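Local coordinates for putative exported protein (Peptoclostridium difficile, PDB 5TTA) that is of unknown function but belongs to the DUF5780 family of the E-set clan and is probably exported from the cell, at residues 63-68 with 181-186; 71-76 with 214-219. All coordinates share one frame; numbering follows the deposited sequence.

In the fold
Two antiparallel strand pairings, drawn from neighbouring sheets of the DUF5780 region, illustrate how side chains tie neighbouring sheets together in a beta-rich domain of the E-set clan. Contact 1 (63-68 with 181-186) belongs to a three-stranded sheet, contact 2 (71-76 with 214-219) to a larger antiparallel one, and their centres lie about 13 Å apart. Strands 58-66 and 72-82 follow each other in the chain, so the path steps directly from one pairing to the other. D186 OD2 of contact 1 lies 2.5 Å from Y75 OH of contact 2, a probable hydrogen bond, while L64 packs on Y75, N66 on I72 and S68 on F215. No active site is known.

Contact 1 (63-68 with 181-186); sequences SLTNSS and GKNQND
Strand 63-66 pairs with strand 183-186 as antiparallel neighbours in a three-stranded sheet, where 58-66 is the central strand and 183-189 an outer one. L64 and Q184 form the hydrogen-bonded pair: L64 N reaches Q184 O at 2.9 Å along a nearly straight line (167°), and Q184 N returns the bond to L64 O. Beyond it, N66 N gives to K182 O and G181 N to N66 O at 2.8 Å, so the pairing runs past the regular strand into the loop.

The buried L64 can be followed outward. Its CB passes 3.7 Å from Q184 O; CG lies anti to the carbonyl carbon (chi1 -56°), and the leucine and D186 side chains cross at about a right angle, bringing CD1 to 3.4 Å from D186 OD2. The leucine also packs on I77 of strand 72-82. Q184 NE2 donates to D186 OD1 on its syn lone pair, while OD2 bonds to Y75 OH, so both carboxylate oxygens are held.

S63, T65, N183 and N185 share the other face. T65 and N183 lie side by side, with a weak bond from N183 ND2 to T65 OG1, which also bonds N44 ND2. At the strand end, N66 ND2 donates to K70 O and I178 O. N66 OD1 closes an Asx turn by taking S68 N from above its carbonyl plane, and accepts S68 OG on a lone pair, each at 3.0 Å.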
loop_
_atom_site.group_PDB
_atom_site.type_symbol
_atom_site.label_atom_id
_atom_site.label_comp_id
_atom_site.label_asym_id
_atom_site.label_seq_id
_atom_site.Cartn_x
_atom_site.Cartn_y
_atom_site.Cartn_z
ATOM N N SER A 63 7.513 -27.613 -0.303
ATOM C CA SER A 63 6.957 -27.923 -1.616
ATOM C C SER A 63 5.452 -28.105 -1.466
ATOM O O SER A 63 4.996 -28.971 -0.706
ATOM C CB SER A 63 7.627 -29.159 -2.204
ATOM O OG SER A 63 6.909 -29.606 -3.341
ATOM N N LEU A 64 4.691 -27.245 -2.137
ATOM C CA LEU A 64 3.242 -27.162 -2.028
ATOM C C LEU A 64 2.554 -27.506 -3.347
ATOM O O LEU A 64 3.092 -27.276 -4.449
ATOM C CB LEU A 64 2.813 -25.744 -1.619
ATOM C CG LEU A 64 3.395 -25.157 -0.337
ATOM C CD1 LEU A 64 3.086 -23.662 -0.269
ATOM C CD2 LEU A 64 2.793 -25.881 0.854
ATOM N N THR A 65 1.335 -28.022 -3.220
ATOM C CA THR A 65 0.440 -28.276 -4.351
ATOM C C THR A 65 -0.948 -27.784 -3.955
ATOM O O THR A 65 -1.477 -28.231 -2.940
ATOM C CB THR A 65 0.374 -29.772 -4.707
ATOM O OG1 THR A 65 1.656 -30.238 -5.167
ATOM C CG2 THR A 65 -0.703 -30.032 -5.777
ATOM N N ASN A 66 -1.543 -26.889 -4.741
ATOM C CA ASN A 66 -2.945 -26.489 -4.547
ATOM C C ASN A 66 -3.847 -27.557 -5.151
ATOM O O ASN A 66 -4.093 -27.563 -6.356
ATOM C CB ASN A 66 -3.219 -25.137 -5.195
ATOM C CG ASN A 66 -4.667 -24.664 -5.011
ATOM O OD1 ASN A 66 -5.524 -25.399 -4.537
ATOM N ND2 ASN A 66 -4.931 -23.418 -5.388
ATOM N N SER A 67 -4.372 -28.451 -4.323
ATOM C CA SER A 67 -5.190 -29.541 -4.838
ATOM C C SER A 67 -6.660 -29.168 -5.001
ATOM O O SER A 67 -7.445 -30.003 -5.458
ATOM C CB SER A 67 -5.060 -30.763 -3.926
ATOM O OG SER A 67 -5.257 -30.400 -2.570
ATOM N N SER A 68 -7.053 -27.951 -4.647
ATOM C CA SER A 68 -8.448 -27.558 -4.736
ATOM C C SER A 68 -8.738 -26.917 -6.086
ATOM O O SER A 68 -7.854 -26.727 -6.929
ATOM C CB SER A 68 -8.813 -26.610 -3.597
ATOM O OG SER A 68 -8.401 -25.289 -3.871
ATOM N N GLY A 181 -4.238 -26.469 -8.961
ATOM C CA GLY A 181 -3.295 -27.399 -9.556
ATOM C C GLY A 181 -1.828 -26.997 -9.518
ATOM O O GLY A 181 -0.965 -27.848 -9.788
ATOM N N LYS A 182 -1.505 -25.750 -9.183
ATOM C CA LYS A 182 -0.109 -25.300 -9.174
ATOM C C LYS A 182 0.759 -26.067 -8.167
ATOM O O LYS A 182 0.397 -26.234 -6.997
ATOM C CB LYS A 182 -0.079 -23.801 -8.871
ATOM C CG LYS A 182 1.296 -23.159 -8.735
ATOM C CD LYS A 182 1.954 -22.900 -10.060
ATOM C CE LYS A 182 3.068 -21.871 -9.888
ATOM N NZ LYS A 182 3.438 -21.339 -11.222
ATOM N N ASN A 183 1.932 -26.518 -8.615
ATOM C CA ASN A 183 3.000 -26.941 -7.711
ATOM C C ASN A 183 3.997 -25.800 -7.556
ATOM O O ASN A 183 4.426 -25.219 -8.559
ATOM C CB ASN A 183 3.737 -28.168 -8.272
ATOM C CG ASN A 183 2.807 -29.301 -8.614
ATOM O OD1 ASN A 183 2.859 -29.849 -9.713
ATOM N ND2 ASN A 183 1.958 -29.667 -7.674
ATOM N N GLN A 184 4.378 -25.465 -6.326
ATOM C CA GLN A 184 5.467 -24.493 -6.190
ATOM C C GLN A 184 6.197 -24.692 -4.875
ATOM O O GLN A 184 5.642 -25.210 -3.906
ATOM C CB GLN A 184 4.976 -23.050 -6.299
ATOM C CG GLN A 184 4.066 -22.580 -5.222
ATOM C CD GLN A 184 3.612 -21.149 -5.471
ATOM O OE1 GLN A 184 3.098 -20.830 -6.551
ATOM N NE2 GLN A 184 3.825 -20.276 -4.490
ATOM N N ASN A 185 7.456 -24.247 -4.854
ATOM C CA ASN A 185 8.261 -24.180 -3.635
ATOM C C ASN A 185 8.152 -22.792 -3.020
ATOM O O ASN A 185 8.381 -21.776 -3.701
ATOM C CB ASN A 185 9.741 -24.464 -3.923
ATOM C CG ASN A 185 10.017 -25.915 -4.224
ATOM O OD1 ASN A 185 9.399 -26.817 -3.656
ATOM N ND2 ASN A 185 10.935 -26.154 -5.146
ATOM N N ASP A 186 7.843 -22.746 -1.726
ATOM C CA ASP A 186 7.917 -21.520 -0.946
ATOM C C ASP A 186 9.076 -21.664 0.030
ATOM O O ASP A 186 9.063 -22.565 0.880
ATOM C CB ASP A 186 6.593 -21.253 -0.229
ATOM C CG ASP A 186 5.492 -20.793 -1.194
ATOM O OD1 ASP A 186 5.766 -20.709 -2.413
ATOM O OD2 ASP A 186 4.356 -20.516 -0.735
#

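Contact 2 (71-76 with 214-219); sequences AIMDYE and TFNDGS
A classic beta bulge interrupts the antiparallel pairing of strand 72-76 with the end of strand 205-215: M73 and D74 both face T214. Two amides therefore grip one carbonyl, with M73 N 2.8 Å and D74 N 3.1 Å from T214 O, while T214 N donates to D74 O with a nearly straight N-H...O (170°), though from above the carbonyl plane.

The tight part lies around this bulge. The selenomethionine M73 has CG wedged between its backbone N and carbonyl carbon (chi1 85°), so the chain runs along T214 and F215: CG comes 3.9 Å from T214 CG2, the extended chi2 carries SE to 3.5 Å from F215 O, and the bend at chi3 then turns CE. N216 OD1 closes against M73 CB at 3.1 Å. I72 and F215 lie side by side, pointing the same way, with I72 CG1 3.7 Å from F215 CE1. A71 O sits at the edge of the F215 ring, in its plane, and accepts N216 N from above its carbonyl plane.

The loose side is the far end of the type I turn F215-G218, where D217 and G218 are exposed and make no contact with 71-76. D217 OD1 accepts S219 N, an Asx turn, and S219 OG as a second bond.

Helix 156-175 covers M73 through K170, A173 and K174; I72 meets L41 on strand 41-50, and a D74-R135 salt bridge reaches strand 131-135.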
loop_
_atom_site.group_PDB
_atom_site.type_symbol
_atom_site.label_atom_id
_atom_site.label_comp_id
_atom_site.label_asym_id
_atom_site.label_seq_id
_atom_site.Cartn_x
_atom_site.Cartn_y
_atom_site.Cartn_z
ATOM N N ALA A 71 -8.260 -20.695 -6.331
ATOM C CA ALA A 71 -6.978 -20.039 -6.112
ATOM C C ALA A 71 -6.790 -19.698 -4.636
ATOM O O ALA A 71 -7.721 -19.240 -3.971
ATOM C CB ALA A 71 -6.898 -18.772 -6.951
ATOM N N ILE A 72 -5.571 -19.883 -4.134
ATOM C CA ILE A 72 -5.254 -19.677 -2.721
ATOM C C ILE A 72 -4.515 -18.348 -2.562
ATOM O O ILE A 72 -3.381 -18.187 -3.035
ATOM C CB ILE A 72 -4.438 -20.851 -2.159
ATOM C CG1 ILE A 72 -5.343 -22.094 -2.027
ATOM C CG2 ILE A 72 -3.788 -20.481 -0.800
ATOM C CD1 ILE A 72 -4.598 -23.391 -1.797
HETATM N N MSE A 73 -5.155 -17.389 -1.890
HETATM C CA MSE A 73 -4.559 -16.067 -1.736
HETATM C C MSE A 73 -3.738 -15.920 -0.456
HETATM O O MSE A 73 -2.883 -15.042 -0.398
HETATM C CB MSE A 73 -5.639 -14.973 -1.800
HETATM C CG MSE A 73 -6.353 -14.665 -0.507
HETATM SE SE MSE A 73 -7.697 -13.258 -0.779
HETATM C CE MSE A 73 -6.526 -11.818 -1.122
ATOM N N ASP A 74 -3.973 -16.757 0.570
ATOM C CA ASP A 74 -3.172 -16.688 1.785
ATOM C C ASP A 74 -3.164 -18.060 2.455
ATOM O O ASP A 74 -4.008 -18.911 2.181
ATOM C CB ASP A 74 -3.703 -15.590 2.750
ATOM C CG ASP A 74 -2.667 -15.157 3.812
ATOM O OD1 ASP A 74 -1.483 -15.564 3.759
ATOM O OD2 ASP A 74 -3.050 -14.397 4.722
ATOM N N TYR A 75 -2.157 -18.300 3.283
ATOM C CA TYR A 75 -2.112 -19.542 4.046
ATOM C C TYR A 75 -1.394 -19.277 5.354
ATOM O O TYR A 75 -0.728 -18.258 5.525
ATOM C CB TYR A 75 -1.438 -20.705 3.267
ATOM C CG TYR A 75 0.007 -20.464 2.837
ATOM C CD1 TYR A 75 1.021 -20.248 3.783
ATOM C CD2 TYR A 75 0.367 -20.518 1.500
ATOM C CE1 TYR A 75 2.338 -20.038 3.399
ATOM C CE2 TYR A 75 1.674 -20.324 1.104
ATOM C CZ TYR A 75 2.657 -20.088 2.053
ATOM O OH TYR A 75 3.963 -19.890 1.638
ATOM N N GLU A 76 -1.559 -20.203 6.290
ATOM C CA GLU A 76 -0.733 -20.274 7.489
ATOM C C GLU A 76 -0.227 -21.702 7.588
ATOM O O GLU A 76 -1.024 -22.648 7.581
ATOM C CB GLU A 76 -1.507 -19.870 8.750
ATOM C CG GLU A 76 -2.020 -18.442 8.666
ATOM C CD GLU A 76 -2.782 -17.983 9.902
ATOM O OE1 GLU A 76 -3.225 -16.809 9.906
ATOM O OE2 GLU A 76 -2.937 -18.777 10.860
ATOM N N THR A 214 -6.773 -19.229 2.846
ATOM C CA THR A 214 -7.770 -18.249 2.429
ATOM C C THR A 214 -7.826 -18.256 0.908
ATOM O O THR A 214 -6.793 -18.085 0.257
ATOM C CB THR A 214 -7.415 -16.843 2.921
ATOM O OG1 THR A 214 -7.239 -16.857 4.344
ATOM C CG2 THR A 214 -8.525 -15.853 2.532
ATOM N N PHE A 215 -9.015 -18.473 0.349
ATOM C CA PHE A 215 -9.166 -18.515 -1.104
ATOM C C PHE A 215 -9.465 -17.121 -1.655
ATOM O O PHE A 215 -9.712 -16.161 -0.911
ATOM C CB PHE A 215 -10.260 -19.520 -1.495
ATOM C CG PHE A 215 -9.987 -20.930 -1.039
ATOM C CD1 PHE A 215 -9.114 -21.754 -1.745
ATOM C CD2 PHE A 215 -10.619 -21.446 0.076
ATOM C CE1 PHE A 215 -8.862 -23.057 -1.331
ATOM C CE2 PHE A 215 -10.376 -22.752 0.499
ATOM C CZ PHE A 215 -9.503 -23.558 -0.207
ATOM N N ASN A 216 -9.396 -17.002 -2.985
ATOM C CA ASN A 216 -9.571 -15.708 -3.634
ATOM C C ASN A 216 -10.955 -15.127 -3.430
ATOM O O ASN A 216 -11.112 -13.907 -3.532
ATOM C CB ASN A 216 -9.283 -15.804 -5.138
ATOM C CG ASN A 216 -7.833 -15.516 -5.460
ATOM O OD1 ASN A 216 -6.975 -15.586 -4.577
ATOM N ND2 ASN A 216 -7.544 -15.196 -6.727
ATOM N N ASP A 217 -11.963 -15.952 -3.150
ATOM C CA ASP A 217 -13.282 -15.395 -2.895
ATOM C C ASP A 217 -13.445 -14.889 -1.462
ATOM O O ASP A 217 -14.537 -14.447 -1.104
ATOM C CB ASP A 217 -14.368 -16.428 -3.226
ATOM C CG ASP A 217 -14.368 -17.621 -2.275
ATOM O OD1 ASP A 217 -13.342 -17.900 -1.624
ATOM O OD2 ASP A 217 -15.414 -18.289 -2.184
ATOM N N GLY A 218 -12.392 -14.934 -0.642
ATOM C CA GLY A 218 -12.467 -14.529 0.742
ATOM C C GLY A 218 -12.766 -15.637 1.736
ATOM O O GLY A 218 -12.618 -15.417 2.944
ATOM N N SER A 219 -13.165 -16.824 1.277
ATOM C CA SER A 219 -13.480 -17.905 2.204
ATOM C C SER A 219 -12.215 -18.497 2.839
ATOM O O SER A 219 -11.131 -18.509 2.245
ATOM C CB SER A 219 -14.298 -18.987 1.493
ATOM O OG SER A 219 -13.567 -19.579 0.438
#